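Local coordinates for putative peptidase (Bacteroides fragilis, PDB 5DYN), which is a clostripain-family cysteine protease, here its C-terminal part, that probably activates the Bacteroides fragilis toxin by proteolytic cleavage, at residues Y90-Y94 against W105-V109; S54-I58 against N194-Y198; A83-Y87 against Y187-T191. All blocks are in the same frame, centred on the assembly; numbering follows the deposited sequence.

Interaction 1: residues Y90-Y94 against W105-V109. With NA (sodium ion), chain F.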
ATOM      1  N   TYR B  90      14.778   8.666   2.360  1.00 40.68           N
ATOM      2  CA  TYR B  90      14.151   9.675   3.201  1.00 43.08           C
ATOM      3  C   TYR B  90      14.816   9.780   4.566  1.00 39.45           C
ATOM      4  O   TYR B  90      14.727  10.820   5.219  1.00 41.59           O
ATOM      5  CB  TYR B  90      12.660   9.382   3.372  1.00 40.22           C
ATOM      6  CG  TYR B  90      11.822   9.735   2.163  1.00 35.82           C
ATOM      7  CD1 TYR B  90      11.244  10.991   2.042  1.00 38.83           C
ATOM      8  CD2 TYR B  90      11.599   8.808   1.152  1.00 35.41           C
ATOM      9  CE1 TYR B  90      10.472  11.317   0.943  1.00 39.46           C
ATOM     10  CE2 TYR B  90      10.826   9.126   0.050  1.00 33.39           C
ATOM     11  CZ  TYR B  90      10.265  10.381  -0.049  1.00 34.65           C
ATOM     12  OH  TYR B  90       9.498  10.705  -1.145  1.00 39.45           O
ATOM     13  N   GLN B  91      15.478   8.714   5.003  1.00 41.75           N
ATOM     14  CA  GLN B  91      16.155   8.759   6.294  1.00 47.90           C
ATOM     15  C   GLN B  91      17.462   9.543   6.170  1.00 44.31           C
ATOM     16  O   GLN B  91      17.914  10.165   7.130  1.00 43.86           O
ATOM     17  CB  GLN B  91      16.400   7.344   6.840  1.00 38.65           C
ATOM     18  CG  GLN B  91      17.545   6.577   6.200  1.00 50.18           C
ATOM     19  CD  GLN B  91      18.889   6.862   6.850  1.00 53.68           C
ATOM     20  OE1 GLN B  91      18.958   7.458   7.928  1.00 50.14           O
ATOM     21  NE2 GLN B  91      19.965   6.445   6.191  1.00 54.25           N
ATOM     22  N   SER B  92      18.054   9.520   4.979  1.00 45.52           N
ATOM     23  CA  SER B  92      19.293  10.245   4.723  1.00 44.90           C
ATOM     24  C   SER B  92      19.054  11.747   4.747  1.00 42.55           C
ATOM     25  O   SER B  92      19.932  12.524   5.124  1.00 50.29           O
ATOM     26  CB  SER B  92      19.891   9.834   3.376  1.00 40.55           C
ATOM     27  OG  SER B  92      20.302   8.479   3.397  1.00 53.74           O
ATOM     28  N   ARG B  93      17.855  12.150   4.344  1.00 37.13           N
ATOM     29  CA  ARG B  93      17.507  13.561   4.270  1.00 41.81           C
ATOM     30  C   ARG B  93      16.616  13.982   5.437  1.00 38.92           C
ATOM     31  O   ARG B  93      16.108  15.102   5.470  1.00 39.50           O
ATOM     32  CB  ARG B  93      16.824  13.857   2.934  1.00 44.19           C
ATOM     33  CG  ARG B  93      17.727  13.603   1.738  1.00 42.12           C
ATOM     34  CD  ARG B  93      16.954  13.488   0.439  1.00 46.22           C
ATOM     35  NE  ARG B  93      17.855  13.347  -0.701  1.00 52.92           N
ATOM     36  CZ  ARG B  93      18.464  12.214  -1.037  1.00 57.11           C
ATOM     37  NH1 ARG B  93      18.264  11.115  -0.323  1.00 52.46           N
ATOM     38  NH2 ARG B  93      19.272  12.178  -2.089  1.00 55.14           N
ATOM     39  N   TYR B  94      16.446  13.079   6.399  1.00 34.15           N
ATOM     40  CA  TYR B  94      15.598  13.337   7.555  1.00 34.39           C
ATOM     41  C   TYR B  94      16.203  14.387   8.476  1.00 37.71           C
ATOM     42  O   TYR B  94      17.339  14.250   8.926  1.00 43.78           O
ATOM     43  CB  TYR B  94      15.352  12.042   8.331  1.00 38.50           C
ATOM     44  CG  TYR B  94      14.527  12.223   9.585  1.00 39.08           C
ATOM     45  CD1 TYR B  94      13.148  12.376   9.518  1.00 39.61           C
ATOM     46  CD2 TYR B  94      15.125  12.235  10.838  1.00 37.24           C
ATOM     47  CE1 TYR B  94      12.389  12.539  10.664  1.00 38.67           C
ATOM     48  CE2 TYR B  94      14.375  12.397  11.989  1.00 34.10           C
ATOM     49  CZ  TYR B  94      13.008  12.550  11.895  1.00 38.72           C
ATOM     50  OH  TYR B  94      12.260  12.714  13.037  1.00 40.27           O
ATOM     51  N   TRP B 105      12.179  16.917   1.077  1.00 42.12           N
ATOM     52  CA  TRP B 105      11.453  16.211   2.124  1.00 38.22           C
ATOM     53  C   TRP B 105      12.356  15.822   3.289  1.00 38.38           C
ATOM     54  O   TRP B 105      13.167  14.905   3.179  1.00 35.44           O
ATOM     55  CB  TRP B 105      10.778  14.965   1.561  1.00 34.28           C
ATOM     56  CG  TRP B 105       9.663  14.482   2.424  1.00 38.84           C
ATOM     57  CD1 TRP B 105       9.762  13.666   3.512  1.00 33.42           C
ATOM     58  CD2 TRP B 105       8.271  14.793   2.279  1.00 38.27           C
ATOM     59  NE1 TRP B 105       8.517  13.447   4.053  1.00 41.25           N
ATOM     60  CE2 TRP B 105       7.585  14.126   3.314  1.00 37.41           C
ATOM     61  CE3 TRP B 105       7.540  15.566   1.371  1.00 29.90           C
ATOM     62  CZ2 TRP B 105       6.203  14.210   3.468  1.00 33.54           C
ATOM     63  CZ3 TRP B 105       6.169  15.649   1.525  1.00 35.29           C
ATOM     64  CH2 TRP B 105       5.514  14.974   2.566  1.00 37.03           C
ATOM     65  N   THR B 106      12.196  16.519   4.410  1.00 38.96           N
ATOM     66  CA  THR B 106      12.977  16.241   5.610  1.00 40.70           C
ATOM     67  C   THR B 106      12.123  15.600   6.701  1.00 44.08           C
ATOM     68  O   THR B 106      12.577  15.417   7.833  1.00 41.58           O
ATOM     69  CB  THR B 106      13.611  17.522   6.164  1.00 37.61           C
ATOM     70  OG1 THR B 106      12.577  18.457   6.490  1.00 36.13           O
ATOM     71  CG2 THR B 106      14.541  18.140   5.134  1.00 39.30           C
ATOM     72  N   GLY B 107      10.886  15.258   6.353  1.00 35.06           N
ATOM     73  CA  GLY B 107       9.935  14.735   7.315  1.00 39.46           C
ATOM     74  C   GLY B 107      10.048  13.240   7.537  1.00 37.35           C
ATOM     75  O   GLY B 107       9.357  12.677   8.385  1.00 39.75           O
ATOM     76  N   GLY B 108      10.918  12.592   6.774  1.00 33.78           N
ATOM     77  CA  GLY B 108      11.122  11.164   6.920  1.00 38.40           C
ATOM     78  C   GLY B 108      10.002  10.339   6.317  1.00 40.54           C
ATOM     79  O   GLY B 108       9.221  10.836   5.501  1.00 37.33           O
ATOM     80  N   VAL B 109       9.918   9.080   6.736  1.00 40.39           N
ATOM     81  CA  VAL B 109       8.986   8.125   6.147  1.00 35.60           C
ATOM     82  C   VAL B 109       8.923   6.842   6.981  1.00 36.29           C
ATOM     83  O   VAL B 109       9.756   6.622   7.863  1.00 36.81           O
ATOM     84  CB  VAL B 109       9.393   7.777   4.692  1.00 32.51           C
ATOM     85  CG1 VAL B 109      10.500   6.729   4.680  1.00 37.46           C
ATOM     86  CG2 VAL B 109       8.192   7.305   3.882  1.00 30.54           C
TER
HETATM   87 NA    NA F 401      13.175  13.332   5.074  1.00 45.22          NA
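Y90 turns the edge of its ring toward the indole face of W105. With chi1 at -76°, CG of Y90 sits beside its own backbone N, and the side chain runs out from the helix over the loop. CB of Y90 lies 3.7 Å from V109 CG1, and CG borders the same valine. Further out, CD1 of Y90 comes to 3.4 Å from CD1 of W105. CE1 of Y90 is 3.6 Å from CG of W105. The two rings form an offset edge-to-face stack with planes at 86°. At the tip, OH of Y90 is hydrogen-bonded to G62 O. Y94 works on another part of the loop: its edge atom CD1 is 3.5 Å from G108 CA. R93 O receives a CA-H contact from T106. Within the loop, W105 NE1 makes a weak hydrogen bond to G108 O. A sodium ion lies between the backbones, 2.5 Å from W105 O and 3.0 Å from Y90 O; G108 belongs to the same site. The ion bridges Y90 O, near the C-terminal end of helix 78-92, and W105 O of the loop, and probably offsets the partial negative charge of these two carbonyls.

Interaction 2: residues S54-I58 against N194-Y198. With NA (sodium ion), chain J.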
ATOM      1  N   SER B  54       2.903   2.090   3.345  1.00 29.20           N
ATOM      2  CA  SER B  54       2.976   2.641   4.691  1.00 30.36           C
ATOM      3  C   SER B  54       1.637   2.476   5.383  1.00 30.06           C
ATOM      4  O   SER B  54       0.597   2.601   4.746  1.00 34.44           O
ATOM      5  CB  SER B  54       3.369   4.118   4.662  1.00 32.09           C
ATOM      6  OG  SER B  54       3.352   4.675   5.965  1.00 26.19           O
ATOM      7  N   PRO B  55       1.657   2.186   6.690  1.00 31.80           N
ATOM      8  CA  PRO B  55       0.409   2.132   7.457  1.00 32.41           C
ATOM      9  C   PRO B  55      -0.163   3.531   7.662  1.00 36.41           C
ATOM     10  O   PRO B  55      -1.353   3.690   7.948  1.00 28.81           O
ATOM     11  CB  PRO B  55       0.838   1.503   8.785  1.00 32.03           C
ATOM     12  CG  PRO B  55       2.280   1.873   8.917  1.00 36.09           C
ATOM     13  CD  PRO B  55       2.832   1.857   7.517  1.00 30.62           C
ATOM     14  N   THR B  56       0.692   4.537   7.506  1.00 27.62           N
ATOM     15  CA  THR B  56       0.278   5.924   7.652  1.00 30.95           C
ATOM     16  C   THR B  56       0.428   6.667   6.319  1.00 35.55           C
ATOM     17  O   THR B  56       0.370   6.052   5.251  1.00 30.52           O
ATOM     18  CB  THR B  56       1.086   6.635   8.763  1.00 33.82           C
ATOM     19  OG1 THR B  56       0.645   7.993   8.886  1.00 33.91           O
ATOM     20  CG2 THR B  56       2.584   6.602   8.460  1.00 28.10           C
ATOM     21  N   GLU B  57       0.615   7.982   6.376  1.00 33.04           N
ATOM     22  CA  GLU B  57       0.677   8.788   5.159  1.00 33.60           C
ATOM     23  C   GLU B  57       1.992   8.638   4.395  1.00 31.35           C
ATOM     24  O   GLU B  57       3.068   8.560   4.988  1.00 30.92           O
ATOM     25  CB  GLU B  57       0.440  10.259   5.494  1.00 32.03           C
ATOM     26  CG  GLU B  57      -0.896  10.510   6.162  1.00 35.02           C
ATOM     27  CD  GLU B  57      -1.105  11.962   6.529  1.00 37.34           C
ATOM     28  OE1 GLU B  57      -0.919  12.830   5.650  1.00 29.46           O
ATOM     29  OE2 GLU B  57      -1.457  12.234   7.698  1.00 27.29           O
ATOM     30  N   ILE B  58       1.880   8.597   3.070  1.00 31.47           N
ATOM     31  CA  ILE B  58       3.028   8.534   2.171  1.00 33.06           C
ATOM     32  C   ILE B  58       3.395   9.938   1.680  1.00 32.79           C
ATOM     33  O   ILE B  58       2.515  10.711   1.304  1.00 32.31           O
ATOM     34  CB  ILE B  58       2.734   7.608   0.961  1.00 35.65           C
ATOM     35  CG1 ILE B  58       2.935   6.142   1.346  1.00 30.08           C
ATOM     36  CG2 ILE B  58       3.613   7.955  -0.236  1.00 30.93           C
ATOM     37  CD1 ILE B  58       4.376   5.787   1.645  1.00 32.90           C
ATOM     38  N   ASN B 194       7.262  11.059  11.421  1.00 35.58           N
ATOM     39  CA  ASN B 194       6.807  11.190  10.040  1.00 34.54           C
ATOM     40  C   ASN B 194       6.065  12.507   9.862  1.00 33.77           C
ATOM     41  O   ASN B 194       5.736  13.179  10.843  1.00 31.36           O
ATOM     42  CB  ASN B 194       5.890  10.027   9.639  1.00 32.26           C
ATOM     43  CG  ASN B 194       6.641   8.727   9.410  1.00 31.97           C
ATOM     44  OD1 ASN B 194       7.801   8.582   9.792  1.00 34.95           O
ATOM     45  ND2 ASN B 194       5.971   7.768   8.785  1.00 31.70           N
ATOM     46  N   TYR B 195       5.787  12.873   8.618  1.00 29.06           N
ATOM     47  CA  TYR B 195       5.021  14.082   8.359  1.00 30.25           C
ATOM     48  C   TYR B 195       3.571  13.773   8.002  1.00 32.75           C
ATOM     49  O   TYR B 195       3.290  12.925   7.156  1.00 26.08           O
ATOM     50  CB  TYR B 195       5.656  14.903   7.239  1.00 32.91           C
ATOM     51  CG  TYR B 195       4.800  16.069   6.800  1.00 35.21           C
ATOM     52  CD1 TYR B 195       4.760  17.243   7.542  1.00 35.03           C
ATOM     53  CD2 TYR B 195       4.024  15.994   5.648  1.00 33.30           C
ATOM     54  CE1 TYR B 195       3.977  18.311   7.148  1.00 34.47           C
ATOM     55  CE2 TYR B 195       3.238  17.058   5.247  1.00 31.13           C
ATOM     56  CZ  TYR B 195       3.219  18.214   6.000  1.00 37.03           C
ATOM     57  OH  TYR B 195       2.440  19.277   5.606  1.00 38.40           O
ATOM     58  N   SER B 196       2.657  14.481   8.655  1.00 31.33           N
ATOM     59  CA  SER B 196       1.244  14.413   8.315  1.00 36.01           C
ATOM     60  C   SER B 196       0.809  15.724   7.665  1.00 35.85           C
ATOM     61  O   SER B 196       1.063  16.803   8.201  1.00 32.22           O
ATOM     62  CB  SER B 196       0.401  14.128   9.561  1.00 29.52           C
ATOM     63  OG  SER B 196      -0.982  14.198   9.266  1.00 29.77           O
ATOM     64  N   ALA B 197       0.155  15.632   6.510  1.00 30.39           N
ATOM     65  CA  ALA B 197      -0.343  16.822   5.824  1.00 34.91           C
ATOM     66  C   ALA B 197      -1.545  17.415   6.558  1.00 35.52           C
ATOM     67  O   ALA B 197      -2.055  18.475   6.191  1.00 36.11           O
ATOM     68  CB  ALA B 197      -0.706  16.492   4.387  1.00 30.59           C
ATOM     69  N   TYR B 198      -1.982  16.729   7.608  1.00 33.90           N
ATOM     70  CA  TYR B 198      -3.132  17.165   8.386  1.00 32.69           C
ATOM     71  C   TYR B 198      -2.725  17.678   9.767  1.00 33.11           C
ATOM     72  O   TYR B 198      -3.307  18.639  10.271  1.00 32.48           O
ATOM     73  CB  TYR B 198      -4.136  16.017   8.516  1.00 32.92           C
ATOM     74  CG  TYR B 198      -4.553  15.443   7.182  1.00 36.87           C
ATOM     75  CD1 TYR B 198      -5.621  15.984   6.476  1.00 32.81           C
ATOM     76  CD2 TYR B 198      -3.870  14.368   6.621  1.00 36.70           C
ATOM     77  CE1 TYR B 198      -6.002  15.468   5.251  1.00 32.48           C
ATOM     78  CE2 TYR B 198      -4.244  13.846   5.396  1.00 34.29           C
ATOM     79  CZ  TYR B 198      -5.312  14.401   4.716  1.00 40.95           C
ATOM     80  OH  TYR B 198      -5.694  13.887   3.498  1.00 55.40           O
TER
HETATM   81 NA    NA J 405      -3.226   2.027   7.120  1.00 40.08          NA
HETATM   82  O   HOH W   1       4.325  11.130   5.026  1.00 32.11           O
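The carboxylate of E57 grips the end of strand 185-196 with two hydrogen bonds. S196 OG donates to E57 OE2 at 2.6 Å, and A197 N donates to E57 OE1 at 3.1 Å. The N-H bond is fairly straight, at 161°. Both donors meet the syn side of the carboxylate, each somewhat out of its plane. The E57 chain is extended beyond CG (chi2 178°), which carries the acid across to the strand. S196 OG also accepts from Y198 N in an ST turn, and it is hydrogen-bonded to A199 N as well. One water links the backbones, donating to E57 O at 2.9 Å and to Y195 O at 3.0 Å. Y198 brings its ring edge to the acid, with CD2 3.4 Å from E57 OE2. T56 CG2 packs against the side chain of N194. In the 54-58 loop, S54 OG accepts from T56 N in a second ST turn. P55 O binds a sodium ion at 2.6 Å, with F34 and S212 completing the site. Direct donors meet both oxygens of E57. This is consistent with an ionised carboxylate whose negative charge is stabilised by a hydroxyl and a backbone N-H.

Interaction 3: residues A83-Y87 against Y187-T191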
ATOM      1  N   ALA B  83      11.588  -1.613  -0.378  1.00 32.89           N
ATOM      2  CA  ALA B  83      11.314  -0.966   0.899  1.00 36.60           C
ATOM      3  C   ALA B  83      12.541  -0.254   1.458  1.00 37.66           C
ATOM      4  O   ALA B  83      12.459   0.906   1.866  1.00 36.44           O
ATOM      5  CB  ALA B  83      10.801  -1.980   1.900  1.00 32.98           C
ATOM      6  N   SER B  84      13.674  -0.951   1.479  1.00 40.66           N
ATOM      7  CA  SER B  84      14.905  -0.385   2.026  1.00 41.59           C
ATOM      8  C   SER B  84      15.367   0.827   1.218  1.00 38.13           C
ATOM      9  O   SER B  84      15.841   1.807   1.790  1.00 41.11           O
ATOM     10  CB  SER B  84      16.011  -1.441   2.079  1.00 38.33           C
ATOM     11  OG  SER B  84      16.265  -1.982   0.794  1.00 54.56           O
ATOM     12  N   CYS B  85      15.221   0.760  -0.103  1.00 36.06           N
ATOM     13  CA  CYS B  85      15.540   1.900  -0.966  1.00 40.86           C
ATOM     14  C   CYS B  85      14.672   3.101  -0.623  1.00 36.92           C
ATOM     15  O   CYS B  85      15.175   4.208  -0.436  1.00 44.39           O
ATOM     16  CB  CYS B  85      15.359   1.541  -2.442  1.00 39.01           C
ATOM     17  SG  CYS B  85      16.693   0.561  -3.146  1.00 44.72           S
ATOM     18  N   TYR B  86      13.367   2.863  -0.554  1.00 32.54           N
ATOM     19  CA  TYR B  86      12.398   3.887  -0.197  1.00 37.76           C
ATOM     20  C   TYR B  86      12.788   4.533   1.128  1.00 40.97           C
ATOM     21  O   TYR B  86      12.841   5.762   1.243  1.00 33.98           O
ATOM     22  CB  TYR B  86      10.997   3.285  -0.083  1.00 36.59           C
ATOM     23  CG  TYR B  86       9.851   4.266  -0.235  1.00 35.84           C
ATOM     24  CD1 TYR B  86       8.797   4.007  -1.110  1.00 33.27           C
ATOM     25  CD2 TYR B  86       9.830   5.456   0.476  1.00 36.11           C
ATOM     26  CE1 TYR B  86       7.751   4.892  -1.246  1.00 33.96           C
ATOM     27  CE2 TYR B  86       8.789   6.353   0.339  1.00 39.39           C
ATOM     28  CZ  TYR B  86       7.755   6.068  -0.522  1.00 35.60           C
ATOM     29  OH  TYR B  86       6.722   6.961  -0.657  1.00 38.63           O
ATOM     30  N   TYR B  87      13.073   3.696   2.125  1.00 38.72           N
ATOM     31  CA  TYR B  87      13.380   4.186   3.464  1.00 40.03           C
ATOM     32  C   TYR B  87      14.712   4.929   3.536  1.00 40.65           C
ATOM     33  O   TYR B  87      14.779   6.024   4.093  1.00 41.21           O
ATOM     34  CB  TYR B  87      13.391   3.036   4.471  1.00 41.27           C
ATOM     35  CG  TYR B  87      13.839   3.488   5.844  1.00 40.03           C
ATOM     36  CD1 TYR B  87      12.981   4.197   6.671  1.00 40.16           C
ATOM     37  CD2 TYR B  87      15.128   3.231   6.303  1.00 43.26           C
ATOM     38  CE1 TYR B  87      13.382   4.627   7.919  1.00 44.23           C
ATOM     39  CE2 TYR B  87      15.537   3.658   7.552  1.00 39.15           C
ATOM     40  CZ  TYR B  87      14.658   4.356   8.355  1.00 43.49           C
ATOM     41  OH  TYR B  87      15.048   4.787   9.603  1.00 52.80           O
ATOM     42  N   TYR B 187       9.549  -6.619   6.995  1.00 43.20           N
ATOM     43  CA  TYR B 187      10.284  -5.360   6.991  1.00 40.00           C
ATOM     44  C   TYR B 187       9.452  -4.260   7.628  1.00 38.02           C
ATOM     45  O   TYR B 187       8.262  -4.127   7.345  1.00 42.73           O
ATOM     46  CB  TYR B 187      10.679  -4.960   5.565  1.00 36.75           C
ATOM     47  CG  TYR B 187      11.518  -3.698   5.483  1.00 37.98           C
ATOM     48  CD1 TYR B 187      10.925  -2.438   5.487  1.00 36.87           C
ATOM     49  CD2 TYR B 187      12.904  -3.767   5.391  1.00 42.26           C
ATOM     50  CE1 TYR B 187      11.688  -1.286   5.414  1.00 38.74           C
ATOM     51  CE2 TYR B 187      13.677  -2.618   5.313  1.00 35.99           C
ATOM     52  CZ  TYR B 187      13.062  -1.380   5.324  1.00 43.37           C
ATOM     53  OH  TYR B 187      13.819  -0.232   5.248  1.00 44.25           O
ATOM     54  N   TRP B 188      10.086  -3.470   8.485  1.00 37.78           N
ATOM     55  CA  TRP B 188       9.445  -2.302   9.075  1.00 36.73           C
ATOM     56  C   TRP B 188      10.495  -1.334   9.591  1.00 38.68           C
ATOM     57  O   TRP B 188      11.162  -1.593  10.594  1.00 43.39           O
ATOM     58  CB  TRP B 188       8.491  -2.708  10.199  1.00 29.09           C
ATOM     59  CG  TRP B 188       7.937  -1.552  10.986  1.00 28.75           C
ATOM     60  CD1 TRP B 188       8.028  -1.363  12.335  1.00 29.73           C
ATOM     61  CD2 TRP B 188       7.211  -0.425  10.473  1.00 32.48           C
ATOM     62  NE1 TRP B 188       7.401  -0.194  12.694  1.00 32.22           N
ATOM     63  CE2 TRP B 188       6.891   0.400  11.570  1.00 32.18           C
ATOM     64  CE3 TRP B 188       6.798  -0.036   9.193  1.00 35.31           C
ATOM     65  CZ2 TRP B 188       6.180   1.590  11.428  1.00 28.47           C
ATOM     66  CZ3 TRP B 188       6.092   1.147   9.055  1.00 34.51           C
ATOM     67  CH2 TRP B 188       5.788   1.943  10.167  1.00 31.10           C
ATOM     68  N   LYS B 189      10.648  -0.222   8.883  1.00 39.91           N
ATOM     69  CA  LYS B 189      11.589   0.816   9.275  1.00 42.02           C
ATOM     70  C   LYS B 189      10.906   2.172   9.231  1.00 42.64           C
ATOM     71  O   LYS B 189      10.086   2.441   8.348  1.00 35.71           O
ATOM     72  CB  LYS B 189      12.820   0.807   8.367  1.00 39.63           C
ATOM     73  CG  LYS B 189      13.701  -0.415   8.531  1.00 40.10           C
ATOM     74  CD  LYS B 189      14.519  -0.329   9.804  1.00 49.41           C
ATOM     75  CE  LYS B 189      15.526   0.807   9.727  1.00 49.12           C
ATOM     76  NZ  LYS B 189      16.428   0.838  10.912  1.00 53.03           N
ATOM     77  N   SER B 190      11.240   3.020  10.194  1.00 38.04           N
ATOM     78  CA  SER B 190      10.669   4.353  10.256  1.00 38.23           C
ATOM     79  C   SER B 190      11.628   5.342  10.888  1.00 41.37           C
ATOM     80  O   SER B 190      12.364   5.008  11.814  1.00 45.27           O
ATOM     81  CB  SER B 190       9.359   4.345  11.044  1.00 32.69           C
ATOM     82  OG  SER B 190       8.818   5.654  11.129  1.00 31.01           O
ATOM     83  N   THR B 191      11.617   6.565  10.375  1.00 38.29           N
ATOM     84  CA  THR B 191      12.281   7.668  11.040  1.00 34.04           C
ATOM     85  C   THR B 191      11.586   7.893  12.380  1.00 37.81           C
ATOM     86  O   THR B 191      10.438   7.481  12.551  1.00 34.36           O
ATOM     87  CB  THR B 191      12.248   8.945  10.177  1.00 38.15           C
ATOM     88  OG1 THR B 191      10.898   9.230   9.789  1.00 35.97           O
ATOM     89  CG2 THR B 191      13.098   8.759   8.931  1.00 36.73           C
TER
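A83 and Y187 join helix 78-92 to strand 185-196 of the mixed sheet, in the layered alpha/beta core of a clan CD peptidase. The short axes of 83-87 and 187-190 run parallel, at 1°, with a closest approach of 9.3 Å. Two CH-pi contacts carry much of the interface. In the first, A83 CB lies over one face of the Y187 ring, 3.9 Å from its centroid and offset toward the rim. A83 also touches V111 and V113 of the next strand. In the second, K189 CB stands almost on the ring normal of Y87, 3.7 Å from the centroid. The K189 chain bends at chi2 and chi3, and this curls its CE back to 3.6 Å from Y87 CE2.

Simple packing fills in between these. CG of Y87 is anti to the backbone N (chi1 174°), which sends the ring from the helix to the strand. Y87 and Y187 cross at about a right angle, and Y187 OH comes 3.4 Å from Y87 CB. The same oxygen lies close to S84 CA. T191 N approaches the edge of the Y87 ring.

Polar links between the segments are slight. Y87 OH makes a weak hydrogen bond to S190 O at 3.5 Å. The hydroxyl of S84 turns back to its own helix, to L80 O and K81 O. T191 OG1 bonds to R193 O and V109 N. At the strand end, S190 OG donates to T191 O at 2.8 Å, in the carbonyl plane and on a lone pair.

Interactions 1 and 3 share helix 78-92, and interactions 2 and 3 share strand 185-196. Their centres lie 11 to 14 Å apart. Along the chain, interactions 1 and 3 are both nested inside the loop closed by interaction 2, and interaction 1 inside that of interaction 3. V109 O of interaction 1 is 3.1 Å from T191 N of interaction 3, a probable backbone hydrogen bond where the 105-109 loop leads into strand 110-115, beside strand 185-196. W105 CZ2 of interaction 1 packs 3.6 Å from Y195 CD2 of interaction 2. I58 CG2 of interaction 2 meets Y86 OH of interaction 3 at 3.3 Å. Separate sodium ions mark interactions 1 and 2, one at the helix end and one at the 54-58 loop.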